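Long-range contacts in putative cell invasion protein with MAC/Perforin domain (Bacteroides thetaiotaomicron VPI-5482, PDB 3KK7), which is of uncertain function but may take part in cell invasion and act on membranes, like pore-forming proteins of the MACPF family: residues T101-L106 with L162-V167; T214-G219 with H333-L338; Y293-L298 with I318-W323; K156-E161 with S238-M243. One frame throughout, in Å; residues are numbered along the deposited sequence.

Contact 1. Residues T101-L106 with L162-V167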
loop_
_atom_site.group_PDB
_atom_site.type_symbol
_atom_site.label_atom_id
_atom_site.label_comp_id
_atom_site.label_asym_id
_atom_site.label_seq_id
_atom_site.Cartn_x
_atom_site.Cartn_y
_atom_site.Cartn_z
ATOM N N THR A 101 -21.416 15.100 -16.923
ATOM C CA THR A 101 -22.090 14.883 -15.648
ATOM C C THR A 101 -22.191 13.388 -15.531
ATOM O O THR A 101 -22.148 12.694 -16.526
ATOM C CB THR A 101 -23.491 15.494 -15.603
ATOM O OG1 THR A 101 -24.324 14.840 -16.560
ATOM C CG2 THR A 101 -23.450 16.970 -15.910
ATOM N N GLU A 102 -22.314 12.893 -14.314
ATOM C CA GLU A 102 -22.354 11.459 -14.057
ATOM C C GLU A 102 -23.216 11.208 -12.818
ATOM O O GLU A 102 -23.057 11.880 -11.797
ATOM C CB GLU A 102 -20.929 10.948 -13.809
ATOM C CG GLU A 102 -20.665 9.519 -14.256
ATOM C CD GLU A 102 -20.257 9.416 -15.743
ATOM O OE1 GLU A 102 -19.208 10.003 -16.130
ATOM O OE2 GLU A 102 -20.974 8.724 -16.518
ATOM N N THR A 103 -24.150 10.271 -12.908
ATOM C CA THR A 103 -24.814 9.767 -11.707
ATOM C C THR A 103 -24.615 8.251 -11.661
ATOM O O THR A 103 -24.602 7.572 -12.692
ATOM C CB THR A 103 -26.291 10.137 -11.654
ATOM O OG1 THR A 103 -26.954 9.574 -12.776
ATOM C CG2 THR A 103 -26.475 11.652 -11.669
ATOM N N LYS A 104 -24.364 7.745 -10.467
ATOM C CA LYS A 104 -24.207 6.317 -10.244
ATOM C C LYS A 104 -24.919 6.052 -8.934
ATOM O O LYS A 104 -24.783 6.834 -8.005
ATOM C CB LYS A 104 -22.739 5.884 -10.038
ATOM C CG LYS A 104 -21.638 6.559 -10.835
ATOM C CD LYS A 104 -20.318 6.400 -10.037
ATOM C CE LYS A 104 -19.041 6.854 -10.788
ATOM N NZ LYS A 104 -17.837 6.547 -9.949
ATOM N N ALA A 105 -25.637 4.942 -8.859
ATOM C CA ALA A 105 -26.287 4.506 -7.628
ATOM C C ALA A 105 -25.859 3.068 -7.379
ATOM O O ALA A 105 -25.692 2.299 -8.312
ATOM C CB ALA A 105 -27.819 4.608 -7.746
ATOM N N LEU A 106 -25.668 2.716 -6.119
ATOM C CA LEU A 106 -25.311 1.353 -5.749
ATOM C C LEU A 106 -26.135 0.911 -4.542
ATOM O O LEU A 106 -26.184 1.607 -3.543
ATOM C CB LEU A 106 -23.827 1.285 -5.401
ATOM C CG LEU A 106 -23.261 -0.104 -5.138
ATOM C CD1 LEU A 106 -23.427 -0.984 -6.406
ATOM C CD2 LEU A 106 -21.795 0.052 -4.708
ATOM N N LEU A 162 -25.173 7.011 -3.484
ATOM C CA LEU A 162 -25.465 7.795 -4.689
ATOM C C LEU A 162 -24.268 8.675 -4.958
ATOM O O LEU A 162 -23.616 9.129 -4.012
ATOM C CB LEU A 162 -26.744 8.645 -4.516
ATOM C CG LEU A 162 -27.235 9.617 -5.602
ATOM C CD1 LEU A 162 -27.539 8.903 -6.914
ATOM C CD2 LEU A 162 -28.494 10.416 -5.154
ATOM N N SER A 163 -23.969 8.894 -6.239
ATOM C CA SER A 163 -22.941 9.842 -6.630
ATOM C C SER A 163 -23.442 10.773 -7.717
ATOM O O SER A 163 -24.010 10.341 -8.723
ATOM C CB SER A 163 -21.675 9.135 -7.088
ATOM O OG SER A 163 -20.597 10.056 -7.124
ATOM N N ILE A 164 -23.247 12.060 -7.494
ATOM C CA ILE A 164 -23.697 13.093 -8.407
ATOM C C ILE A 164 -22.459 13.910 -8.662
ATOM O O ILE A 164 -21.926 14.510 -7.723
ATOM C CB ILE A 164 -24.803 13.959 -7.758
ATOM C CG1 ILE A 164 -26.009 13.078 -7.436
ATOM C CG2 ILE A 164 -25.200 15.138 -8.655
ATOM C CD1 ILE A 164 -27.191 13.814 -6.898
ATOM N N GLU A 165 -21.998 13.914 -9.909
ATOM C CA GLU A 165 -20.698 14.501 -10.256
ATOM C C GLU A 165 -20.780 15.460 -11.434
ATOM O O GLU A 165 -21.322 15.123 -12.505
ATOM C CB GLU A 165 -19.698 13.394 -10.612
ATOM C CG GLU A 165 -19.550 12.393 -9.522
ATOM C CD GLU A 165 -18.471 11.352 -9.750
ATOM O OE1 GLU A 165 -18.129 11.003 -10.911
ATOM O OE2 GLU A 165 -17.988 10.866 -8.720
ATOM N N VAL A 166 -20.240 16.653 -11.246
ATOM C CA VAL A 166 -19.998 17.513 -12.382
ATOM C C VAL A 166 -18.505 17.375 -12.680
ATOM O O VAL A 166 -17.649 17.708 -11.856
ATOM C CB VAL A 166 -20.417 18.920 -12.121
ATOM C CG1 VAL A 166 -20.171 19.768 -13.387
ATOM C CG2 VAL A 166 -21.866 18.917 -11.746
ATOM N N VAL A 167 -18.202 16.799 -13.834
ATOM C CA VAL A 167 -16.839 16.448 -14.147
ATOM C C VAL A 167 -16.301 17.491 -15.094
ATOM O O VAL A 167 -16.928 17.846 -16.110
ATOM C CB VAL A 167 -16.722 15.017 -14.701
ATOM C CG1 VAL A 167 -15.297 14.715 -15.104
ATOM C CG2 VAL A 167 -17.213 14.026 -13.649
#

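Contact 2. Residues T214-G219 with H333-L338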
loop_
_atom_site.group_PDB
_atom_site.type_symbol
_atom_site.label_atom_id
_atom_site.label_comp_id
_atom_site.label_asym_id
_atom_site.label_seq_id
_atom_site.Cartn_x
_atom_site.Cartn_y
_atom_site.Cartn_z
ATOM N N THR A 214 -2.478 8.011 -9.507
ATOM C CA THR A 214 -1.977 8.171 -10.866
ATOM C C THR A 214 -3.042 8.628 -11.868
ATOM O O THR A 214 -2.689 9.142 -12.954
ATOM C CB THR A 214 -1.410 6.843 -11.424
ATOM O OG1 THR A 214 -2.459 5.867 -11.491
ATOM C CG2 THR A 214 -0.266 6.306 -10.575
ATOM N N GLY A 215 -4.327 8.421 -11.540
ATOM C CA GLY A 215 -5.436 8.779 -12.455
ATOM C C GLY A 215 -6.750 9.138 -11.764
ATOM O O GLY A 215 -7.420 8.296 -11.185
ATOM N N TYR A 216 -7.147 10.401 -11.821
ATOM C CA TYR A 216 -8.391 10.807 -11.187
ATOM C C TYR A 216 -9.144 11.825 -11.992
ATOM O O TYR A 216 -8.644 12.303 -13.006
ATOM C CB TYR A 216 -8.131 11.341 -9.782
ATOM C CG TYR A 216 -7.259 12.584 -9.631
ATOM C CD1 TYR A 216 -7.811 13.861 -9.618
ATOM C CD2 TYR A 216 -5.877 12.460 -9.404
ATOM C CE1 TYR A 216 -7.016 14.988 -9.406
ATOM C CE2 TYR A 216 -5.068 13.570 -9.212
ATOM C CZ TYR A 216 -5.631 14.839 -9.206
ATOM O OH TYR A 216 -4.785 15.934 -9.004
ATOM N N TYR A 217 -10.359 12.137 -11.531
ATOM C CA TYR A 217 -11.189 13.174 -12.134
ATOM C C TYR A 217 -11.306 14.354 -11.203
ATOM O O TYR A 217 -11.203 14.202 -9.987
ATOM C CB TYR A 217 -12.572 12.634 -12.419
ATOM C CG TYR A 217 -12.586 11.534 -13.442
ATOM C CD1 TYR A 217 -12.559 11.825 -14.795
ATOM C CD2 TYR A 217 -12.626 10.195 -13.054
ATOM C CE1 TYR A 217 -12.593 10.818 -15.729
ATOM C CE2 TYR A 217 -12.656 9.189 -13.978
ATOM C CZ TYR A 217 -12.634 9.510 -15.313
ATOM O OH TYR A 217 -12.650 8.525 -16.235
ATOM N N THR A 218 -11.492 15.544 -11.784
ATOM C CA THR A 218 -11.736 16.748 -11.000
ATOM C C THR A 218 -13.080 17.339 -11.305
ATOM O O THR A 218 -13.604 17.182 -12.414
ATOM C CB THR A 218 -10.715 17.850 -11.259
ATOM O OG1 THR A 218 -10.731 18.195 -12.648
ATOM C CG2 THR A 218 -9.336 17.407 -10.805
ATOM N N GLY A 219 -13.616 18.038 -10.312
ATOM C CA GLY A 219 -14.865 18.742 -10.455
ATOM C C GLY A 219 -15.515 18.986 -9.114
ATOM O O GLY A 219 -14.841 19.393 -8.167
ATOM N N HIS A 333 -13.066 23.574 -7.763
ATOM C CA HIS A 333 -13.051 22.157 -8.076
ATOM C C HIS A 333 -12.002 21.403 -7.249
ATOM O O HIS A 333 -11.063 22.000 -6.723
ATOM C CB HIS A 333 -12.848 21.977 -9.571
ATOM C CG HIS A 333 -14.011 22.453 -10.374
ATOM N ND1 HIS A 333 -14.144 22.194 -11.719
ATOM C CD2 HIS A 333 -15.126 23.137 -10.008
ATOM C CE1 HIS A 333 -15.277 22.726 -12.152
ATOM N NE2 HIS A 333 -15.892 23.305 -11.135
ATOM N N THR A 334 -12.185 20.101 -7.094
ATOM C CA THR A 334 -11.226 19.301 -6.348
ATOM C C THR A 334 -11.246 17.895 -6.929
ATOM O O THR A 334 -11.928 17.659 -7.915
ATOM C CB THR A 334 -11.529 19.312 -4.836
ATOM O OG1 THR A 334 -10.427 18.726 -4.134
ATOM C CG2 THR A 334 -12.814 18.542 -4.517
HETATM N N MSE A 335 -10.483 16.981 -6.348
HETATM C CA MSE A 335 -10.531 15.584 -6.781
HETATM C C MSE A 335 -11.869 14.964 -6.349
HETATM O O MSE A 335 -12.197 15.000 -5.176
HETATM C CB MSE A 335 -9.382 14.795 -6.167
HETATM C CG MSE A 335 -9.413 13.295 -6.485
HETATM SE SE MSE A 335 -7.806 12.462 -5.808
HETATM C CE MSE A 335 -8.515 11.354 -4.380
ATOM N N ILE A 336 -12.614 14.379 -7.293
ATOM C CA ILE A 336 -13.940 13.848 -7.009
ATOM C C ILE A 336 -14.195 12.352 -7.293
ATOM O O ILE A 336 -15.213 11.815 -6.845
ATOM C CB ILE A 336 -14.999 14.670 -7.726
ATOM C CG1 ILE A 336 -14.809 14.604 -9.236
ATOM C CG2 ILE A 336 -14.957 16.086 -7.229
ATOM C CD1 ILE A 336 -16.019 15.083 -10.028
ATOM N N ASP A 337 -13.308 11.679 -8.025
ATOM C CA ASP A 337 -13.488 10.243 -8.338
ATOM C C ASP A 337 -12.210 9.751 -8.974
ATOM O O ASP A 337 -11.336 10.551 -9.307
ATOM C CB ASP A 337 -14.668 10.003 -9.299
ATOM C CG ASP A 337 -15.444 8.700 -9.004
ATOM O OD1 ASP A 337 -14.793 7.723 -8.555
ATOM O OD2 ASP A 337 -16.695 8.649 -9.240
ATOM N N LEU A 338 -12.109 8.442 -9.154
ATOM C CA LEU A 338 -10.897 7.821 -9.668
ATOM C C LEU A 338 -11.138 7.225 -11.063
ATOM O O LEU A 338 -12.222 6.761 -11.370
ATOM C CB LEU A 338 -10.426 6.720 -8.717
ATOM C CG LEU A 338 -10.023 7.159 -7.305
ATOM C CD1 LEU A 338 -9.861 5.957 -6.385
ATOM C CD2 LEU A 338 -8.730 7.986 -7.313
#

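Contact 3. Residues Y293-L298 with I318-W323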
loop_
_atom_site.group_PDB
_atom_site.type_symbol
_atom_site.label_atom_id
_atom_site.label_comp_id
_atom_site.label_asym_id
_atom_site.label_seq_id
_atom_site.Cartn_x
_atom_site.Cartn_y
_atom_site.Cartn_z
ATOM N N TYR A 293 -30.532 8.885 5.296
ATOM C CA TYR A 293 -29.388 9.256 4.430
ATOM C C TYR A 293 -28.483 10.300 5.024
ATOM O O TYR A 293 -28.870 11.018 5.923
ATOM C CB TYR A 293 -29.873 9.787 3.093
ATOM C CG TYR A 293 -30.463 11.209 3.111
ATOM C CD1 TYR A 293 -31.776 11.435 3.516
ATOM C CD2 TYR A 293 -29.732 12.310 2.643
ATOM C CE1 TYR A 293 -32.334 12.708 3.494
ATOM C CE2 TYR A 293 -30.294 13.617 2.637
ATOM C CZ TYR A 293 -31.590 13.796 3.054
ATOM O OH TYR A 293 -32.165 15.034 3.068
ATOM N N SER A 294 -27.276 10.381 4.493
ATOM C CA SER A 294 -26.358 11.421 4.851
ATOM C C SER A 294 -25.638 11.828 3.584
ATOM O O SER A 294 -25.256 10.979 2.799
ATOM C CB SER A 294 -25.373 10.918 5.909
ATOM O OG SER A 294 -24.305 11.829 6.132
ATOM N N ILE A 295 -25.474 13.125 3.364
ATOM C CA ILE A 295 -24.735 13.575 2.205
ATOM C C ILE A 295 -23.476 14.338 2.589
ATOM O O ILE A 295 -23.299 14.746 3.744
ATOM C CB ILE A 295 -25.582 14.417 1.280
ATOM C CG1 ILE A 295 -26.048 15.689 1.967
ATOM C CG2 ILE A 295 -26.746 13.629 0.784
ATOM C CD1 ILE A 295 -26.191 16.806 0.961
ATOM N N LYS A 296 -22.606 14.477 1.603
ATOM C CA LYS A 296 -21.369 15.233 1.713
ATOM C C LYS A 296 -21.041 15.727 0.331
ATOM O O LYS A 296 -21.113 14.949 -0.622
ATOM C CB LYS A 296 -20.201 14.370 2.212
ATOM C CG LYS A 296 -18.914 15.219 2.487
ATOM C CD LYS A 296 -17.769 14.462 3.210
ATOM C CE LYS A 296 -16.993 13.517 2.311
ATOM N NZ LYS A 296 -15.741 13.066 2.993
ATOM N N THR A 297 -20.689 17.006 0.204
ATOM C CA THR A 297 -20.310 17.561 -1.093
ATOM C C THR A 297 -18.805 17.696 -1.116
ATOM O O THR A 297 -18.175 17.920 -0.083
ATOM C CB THR A 297 -20.985 18.902 -1.389
ATOM O OG1 THR A 297 -20.787 19.802 -0.299
ATOM C CG2 THR A 297 -22.466 18.717 -1.613
ATOM N N LEU A 298 -18.238 17.493 -2.301
ATOM C CA LEU A 298 -16.807 17.599 -2.528
ATOM C C LEU A 298 -16.611 18.764 -3.473
ATOM O O LEU A 298 -17.101 18.717 -4.607
ATOM C CB LEU A 298 -16.255 16.345 -3.182
ATOM C CG LEU A 298 -16.382 15.041 -2.412
ATOM C CD1 LEU A 298 -15.640 13.956 -3.167
ATOM C CD2 LEU A 298 -15.833 15.161 -1.036
ATOM N N ILE A 318 -32.846 18.451 1.228
ATOM C CA ILE A 318 -31.805 19.435 1.112
ATOM C C ILE A 318 -31.715 19.911 -0.323
ATOM O O ILE A 318 -31.624 19.090 -1.232
ATOM C CB ILE A 318 -30.462 18.837 1.449
ATOM C CG1 ILE A 318 -30.524 18.094 2.792
ATOM C CG2 ILE A 318 -29.401 19.939 1.444
ATOM C CD1 ILE A 318 -29.204 17.359 3.155
ATOM N N ASP A 319 -31.716 21.232 -0.509
ATOM C CA ASP A 319 -31.554 21.876 -1.810
ATOM C C ASP A 319 -30.061 22.062 -2.064
ATOM O O ASP A 319 -29.411 22.812 -1.335
ATOM C CB ASP A 319 -32.266 23.247 -1.796
ATOM C CG ASP A 319 -32.200 23.991 -3.137
ATOM O OD1 ASP A 319 -32.172 23.351 -4.218
ATOM O OD2 ASP A 319 -32.206 25.242 -3.096
ATOM N N LEU A 320 -29.513 21.381 -3.073
ATOM C CA LEU A 320 -28.120 21.591 -3.435
ATOM C C LEU A 320 -27.973 22.574 -4.614
ATOM O O LEU A 320 -26.885 22.690 -5.200
ATOM C CB LEU A 320 -27.424 20.259 -3.734
ATOM C CG LEU A 320 -27.326 19.314 -2.526
ATOM C CD1 LEU A 320 -26.913 17.905 -2.961
ATOM C CD2 LEU A 320 -26.396 19.883 -1.477
ATOM N N THR A 321 -29.035 23.308 -4.950
ATOM C CA THR A 321 -28.975 24.159 -6.126
ATOM C C THR A 321 -27.845 25.193 -6.030
ATOM O O THR A 321 -27.046 25.271 -6.940
ATOM C CB THR A 321 -30.340 24.779 -6.483
ATOM O OG1 THR A 321 -31.273 23.716 -6.720
ATOM C CG2 THR A 321 -30.240 25.646 -7.742
ATOM N N PRO A 322 -27.730 25.933 -4.910
ATOM C CA PRO A 322 -26.611 26.882 -4.783
ATOM C C PRO A 322 -25.259 26.213 -4.944
ATOM O O PRO A 322 -24.375 26.764 -5.615
ATOM C CB PRO A 322 -26.762 27.436 -3.364
ATOM C CG PRO A 322 -28.212 27.262 -3.061
ATOM C CD PRO A 322 -28.582 25.951 -3.713
ATOM N N TRP A 323 -25.092 25.043 -4.332
ATOM C CA TRP A 323 -23.838 24.315 -4.470
ATOM C C TRP A 323 -23.565 23.916 -5.940
ATOM O O TRP A 323 -22.442 24.058 -6.437
ATOM C CB TRP A 323 -23.812 23.085 -3.564
ATOM C CG TRP A 323 -22.663 22.243 -3.822
ATOM C CD1 TRP A 323 -21.393 22.402 -3.337
ATOM C CD2 TRP A 323 -22.631 21.093 -4.660
ATOM N NE1 TRP A 323 -20.577 21.402 -3.819
ATOM C CE2 TRP A 323 -21.321 20.585 -4.630
ATOM C CE3 TRP A 323 -23.590 20.429 -5.409
ATOM C CZ2 TRP A 323 -20.946 19.459 -5.339
ATOM C CZ3 TRP A 323 -23.223 19.313 -6.106
ATOM C CH2 TRP A 323 -21.907 18.832 -6.066
#

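Contact 4. Residues K156-E161 with S238-M243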
loop_
_atom_site.group_PDB
_atom_site.type_symbol
_atom_site.label_atom_id
_atom_site.label_comp_id
_atom_site.label_asym_id
_atom_site.label_seq_id
_atom_site.Cartn_x
_atom_site.Cartn_y
_atom_site.Cartn_z
ATOM N N LYS A 156 -32.867 -7.659 7.518
ATOM C CA LYS A 156 -33.692 -6.655 6.873
ATOM C C LYS A 156 -32.916 -5.452 6.341
ATOM O O LYS A 156 -33.472 -4.629 5.620
ATOM C CB LYS A 156 -34.764 -6.158 7.853
ATOM C CG LYS A 156 -35.635 -7.259 8.452
ATOM C CD LYS A 156 -36.878 -6.729 9.148
ATOM C CE LYS A 156 -37.734 -7.894 9.704
ATOM N NZ LYS A 156 -37.124 -8.451 10.959
ATOM N N VAL A 157 -31.647 -5.354 6.689
ATOM C CA VAL A 157 -30.839 -4.206 6.346
ATOM C C VAL A 157 -30.373 -4.232 4.893
ATOM O O VAL A 157 -29.949 -5.274 4.388
ATOM C CB VAL A 157 -29.603 -4.125 7.295
ATOM C CG1 VAL A 157 -28.538 -3.186 6.771
ATOM C CG2 VAL A 157 -30.063 -3.721 8.693
ATOM N N VAL A 158 -30.485 -3.092 4.217
ATOM C CA VAL A 158 -29.832 -2.891 2.927
ATOM C C VAL A 158 -29.227 -1.489 2.883
ATOM O O VAL A 158 -29.768 -0.551 3.479
ATOM C CB VAL A 158 -30.762 -3.175 1.726
ATOM C CG1 VAL A 158 -31.962 -2.268 1.718
ATOM C CG2 VAL A 158 -30.014 -3.063 0.430
ATOM N N HIS A 159 -28.083 -1.368 2.204
ATOM C CA HIS A 159 -27.351 -0.099 2.090
ATOM C C HIS A 159 -27.395 0.476 0.690
ATOM O O HIS A 159 -27.581 -0.246 -0.280
ATOM C CB HIS A 159 -25.907 -0.284 2.493
ATOM C CG HIS A 159 -25.750 -1.042 3.763
ATOM N ND1 HIS A 159 -25.811 -0.435 4.994
ATOM C CD2 HIS A 159 -25.567 -2.363 3.995
ATOM C CE1 HIS A 159 -25.680 -1.357 5.935
ATOM N NE2 HIS A 159 -25.528 -2.532 5.356
ATOM N N GLY A 160 -27.213 1.789 0.606
ATOM C CA GLY A 160 -27.282 2.521 -0.669
ATOM C C GLY A 160 -26.209 3.592 -0.743
ATOM O O GLY A 160 -25.802 4.119 0.275
ATOM N N GLU A 161 -25.733 3.872 -1.955
ATOM C CA GLU A 161 -24.819 4.990 -2.204
ATOM C C GLU A 161 -25.228 5.686 -3.485
ATOM O O GLU A 161 -25.632 5.030 -4.452
ATOM C CB GLU A 161 -23.371 4.532 -2.292
ATOM C CG GLU A 161 -22.374 5.686 -2.411
ATOM C CD GLU A 161 -20.944 5.243 -2.610
ATOM O OE1 GLU A 161 -20.660 4.043 -2.527
ATOM O OE2 GLU A 161 -20.095 6.105 -2.854
ATOM N N SER A 238 -33.785 -8.913 -3.683
ATOM C CA SER A 238 -35.017 -8.151 -3.510
ATOM C C SER A 238 -34.778 -6.802 -2.781
ATOM O O SER A 238 -35.294 -5.770 -3.189
ATOM C CB SER A 238 -36.051 -8.996 -2.764
ATOM O OG SER A 238 -36.224 -10.261 -3.397
ATOM N N LYS A 239 -33.987 -6.827 -1.709
ATOM C CA LYS A 239 -33.705 -5.616 -0.950
ATOM C C LYS A 239 -32.943 -4.632 -1.824
ATOM O O LYS A 239 -33.212 -3.446 -1.791
ATOM C CB LYS A 239 -32.917 -5.912 0.325
ATOM C CG LYS A 239 -33.629 -6.799 1.352
ATOM C CD LYS A 239 -32.862 -6.886 2.704
ATOM C CE LYS A 239 -31.470 -7.587 2.622
ATOM N NZ LYS A 239 -30.748 -7.754 3.957
ATOM N N GLU A 240 -32.014 -5.140 -2.628
ATOM C CA GLU A 240 -31.224 -4.282 -3.533
ATOM C C GLU A 240 -32.107 -3.611 -4.599
ATOM O O GLU A 240 -31.927 -2.428 -4.864
ATOM C CB GLU A 240 -30.026 -5.045 -4.122
ATOM C CG GLU A 240 -28.918 -5.249 -3.046
ATOM C CD GLU A 240 -27.782 -6.157 -3.465
ATOM O OE1 GLU A 240 -27.626 -6.372 -4.662
ATOM O OE2 GLU A 240 -27.040 -6.665 -2.600
ATOM N N LYS A 241 -33.092 -4.340 -5.148
ATOM C CA LYS A 241 -34.031 -3.762 -6.100
ATOM C C LYS A 241 -34.894 -2.721 -5.373
ATOM O O LYS A 241 -35.164 -1.650 -5.925
ATOM C CB LYS A 241 -34.886 -4.839 -6.797
ATOM C CG LYS A 241 -35.692 -4.351 -8.025
ATOM N N ASP A 242 -35.284 -2.995 -4.130
ATOM C CA ASP A 242 -36.017 -1.991 -3.366
ATOM C C ASP A 242 -35.177 -0.725 -3.164
ATOM O O ASP A 242 -35.648 0.390 -3.325
ATOM C CB ASP A 242 -36.491 -2.537 -2.018
ATOM C CG ASP A 242 -37.606 -3.591 -2.154
ATOM O OD1 ASP A 242 -38.161 -3.753 -3.260
ATOM O OD2 ASP A 242 -37.940 -4.257 -1.150
HETATM N N MSE A 243 -33.909 -0.890 -2.845
HETATM C CA MSE A 243 -33.041 0.270 -2.615
HETATM C C MSE A 243 -32.770 1.004 -3.944
HETATM O O MSE A 243 -32.851 2.245 -4.003
HETATM C CB MSE A 243 -31.754 -0.174 -1.909
HETATM C CG MSE A 243 -30.715 0.932 -1.704
HETATM SE SE MSE A 243 -31.245 2.309 -0.455
HETATM C CE MSE A 243 -31.185 1.243 1.196
#

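Contact 1. Residues T101-L106 with L162-V167
Residues 101-106 and 162-167 are adjacent strands of the bent antiparallel sheet at the heart of the MACPF fold. Their directions differ by 175°. The tight part is the backbone. Glu102 with Glu165 and Lys104 with Ser163 are hydrogen-bonded pairs, each closed by two N-H...O bonds. The shortest joins Ser163 N to Lys104 O at 2.8 Å, nearly along the C=O axis. In return Lys104 N meets a lone pair of Ser163 O at 3.1 Å. Thr103 CA also comes within 3.1 Å of Ser163 O, as a CA-H...O contact.

Side chains meet more loosely. Ala105, exposed, brings its CB no nearer than 4.4 Å to CD1 of Leu162. Thr103 CG2 stands 4.5 Å from Ile164 CG1, and Trp253 touches both residues. On the other face Glu102 is exposed. Lys104 instead stretches out along this face. Its CD passes 4.2 Å from Ser163 CB, and its NZ makes a salt bridge with Asp337. Glu165 is buried and extended beyond CG, on the same face. Its carboxylate does not reach a salt bridge with Lys104, since OE2 lies 4.5 Å from NZ. The same Glu165 OE2 accepts a weak hydrogen bond from Ser163 OG at 3.2 Å.

Contact 2. Residues T214-G219 with H333-L338
A classic beta bulge interrupts the antiparallel pairing of strands 215-218 and 334-338 in the MACPF domain. Tyr217 faces two residues, Ile336 and Asp337. Its N donates to Asp337 O at 2.9 Å, almost straight at 175°, and its O accepts from Ile336 N at 3.0 Å. In both bonds the donor lies above the carbonyl plane. Beyond the bulge, Gly219 and Thr334 exchange two further backbone bonds, each 3.0 Å from N to O.

Gly219 marks a corner of the chain. Its backbone angles (158°, -137°) call for glycine, and a CB there would crowd Ile336 CD1. Ile336 CG2 packs 3.4 Å from Gly219 O. The His333 ring turns one face to Gly219 CA, which sits 4.1 Å from the ring centroid in a CH-pi contact.

At the other end Tyr216 and selenomethionine Met335 cross at about a right angle. Met335 SE lies over one face of the Tyr216 ring, 4.0 Å from its centroid, in a Met-aromatic contact. The phenol OH of Tyr216 bonds to Ala52 O. The Tyr217 ring instead offers its edge to Leu338 O.

Asp337 OD1 takes the N-H of Leu338 at 2.8 Å on its anti lone pair, which steadies the carboxylate. OD2 makes a salt bridge with Lys104 yet lies close to Glu165. Such crowding of acids would probably favour a shared proton, or a raised pKa on one of them.

Contact 3. Residues Y293-L298 with I318-W323
Ile318 opens the segment with its CG1 anti to the carbonyl carbon (chi1 -51°), which sends CD1 toward the strand 293-298. That CD1 meets Ile295 CG1 tip to tip at 3.8 Å. Ile318 also crosses Tyr293 obliquely. Its CG1 lies 3.5 Å from the phenol OH, an oxygen that is hydrogen-bonded to Tyr316 O.

Asp319 takes no part across the contact and bonds within its own segment. The syn lone pair of its OD1 receives Thr321 OG1 at 2.7 Å. Thr321 N adds a weak bond to the same oxygen, which gives an Asx turn just ahead of the helix. Leu320, at the N-cap position, turns back inward. Its CD2 touches Ile295 CD1 at 3.9 Å and Thr297 CG2 at 4.1 Å.

Strand 318-319 is the edge of a small antiparallel sheet with strands 251-254 and 271-274. Here that layer, together with the helix after it, packs on one face of the central MACPF sheet. Ile274 of the small sheet also touches Tyr293, Ile295 and Ile318.

Past Thr321 and Pro322, Trp323 has CG anti to its backbone N (chi1 172°) and lays its indole against Thr297. Thr297 CG2 stands over the five-membered ring, 3.8 Å from its centroid and 13° off the normal. An alanine at Trp323 would have no indole for this CH-pi contact or for the NE1 bond to Gly299 O, and the start of the helix would probably pack less firmly on the strand. The ring edge points at Leu298 O, which lies 4.0 Å from Trp323 CZ2.

Contact 4. Residues K156-E161 with S238-M243
Val158 points its side chain at the helix and lies between Lys239 and Met243, residues one turn apart. Its CB meets Lys239 CB at 3.8 Å. Its CG1 sits between the backbone N and the carbonyl carbon (chi1 61°), which brings it 3.6 Å from Met243 CE. Val158 and selenomethionine Met243 slide past each other in opposite directions.

Met243 bends at chi2 and chi3, so its chain curls back against the strand. CE ends 3.2 Å from Val158 O, and SE lies 4.0 Å from Gly160 CA. Any CB on Gly160 would clash with that selenium.

Lys239 bends at chi3 (-65°) and reaches up to the strand end. Its NZ donates to Val157 O at 2.6 Å from above the carbonyl plane, and also to Glu155 O. A leucine here has no amine to bond Val157 O and Glu155 O, and this would probably loosen the helix from this end of the strand.

Glu240 turns elsewhere, to Arg113 and Lys116. The strand and helix directions differ by 41°. Helix 236-249 lies in the chain between two strands of the central sheet, consistent with one of the MACPF helical clusters that unfurl into membrane hairpins in pore-forming relatives.

All four contacts reach the same bent sheet of the MACPF domain. Contacts 1 and 4 share strand 157-173, with centres 18 Å apart. Leu106 O and Glu161 N, 2.8 Å apart, probably bond where the two meet. Contacts 1 and 2 have centres 13 Å apart and join through charges: Lys104 NZ lies 2.5 Å from Asp337 OD2, and Glu165 OE2 only 2.6 Å from the same oxygen. Contact 3 is nested within the loop closed by contact 2, and the two touch, with Thr334 CG2 3.9 Å from Leu298 C. Contacts 3 and 4 do not touch; their nearest atoms are about 7 Å apart.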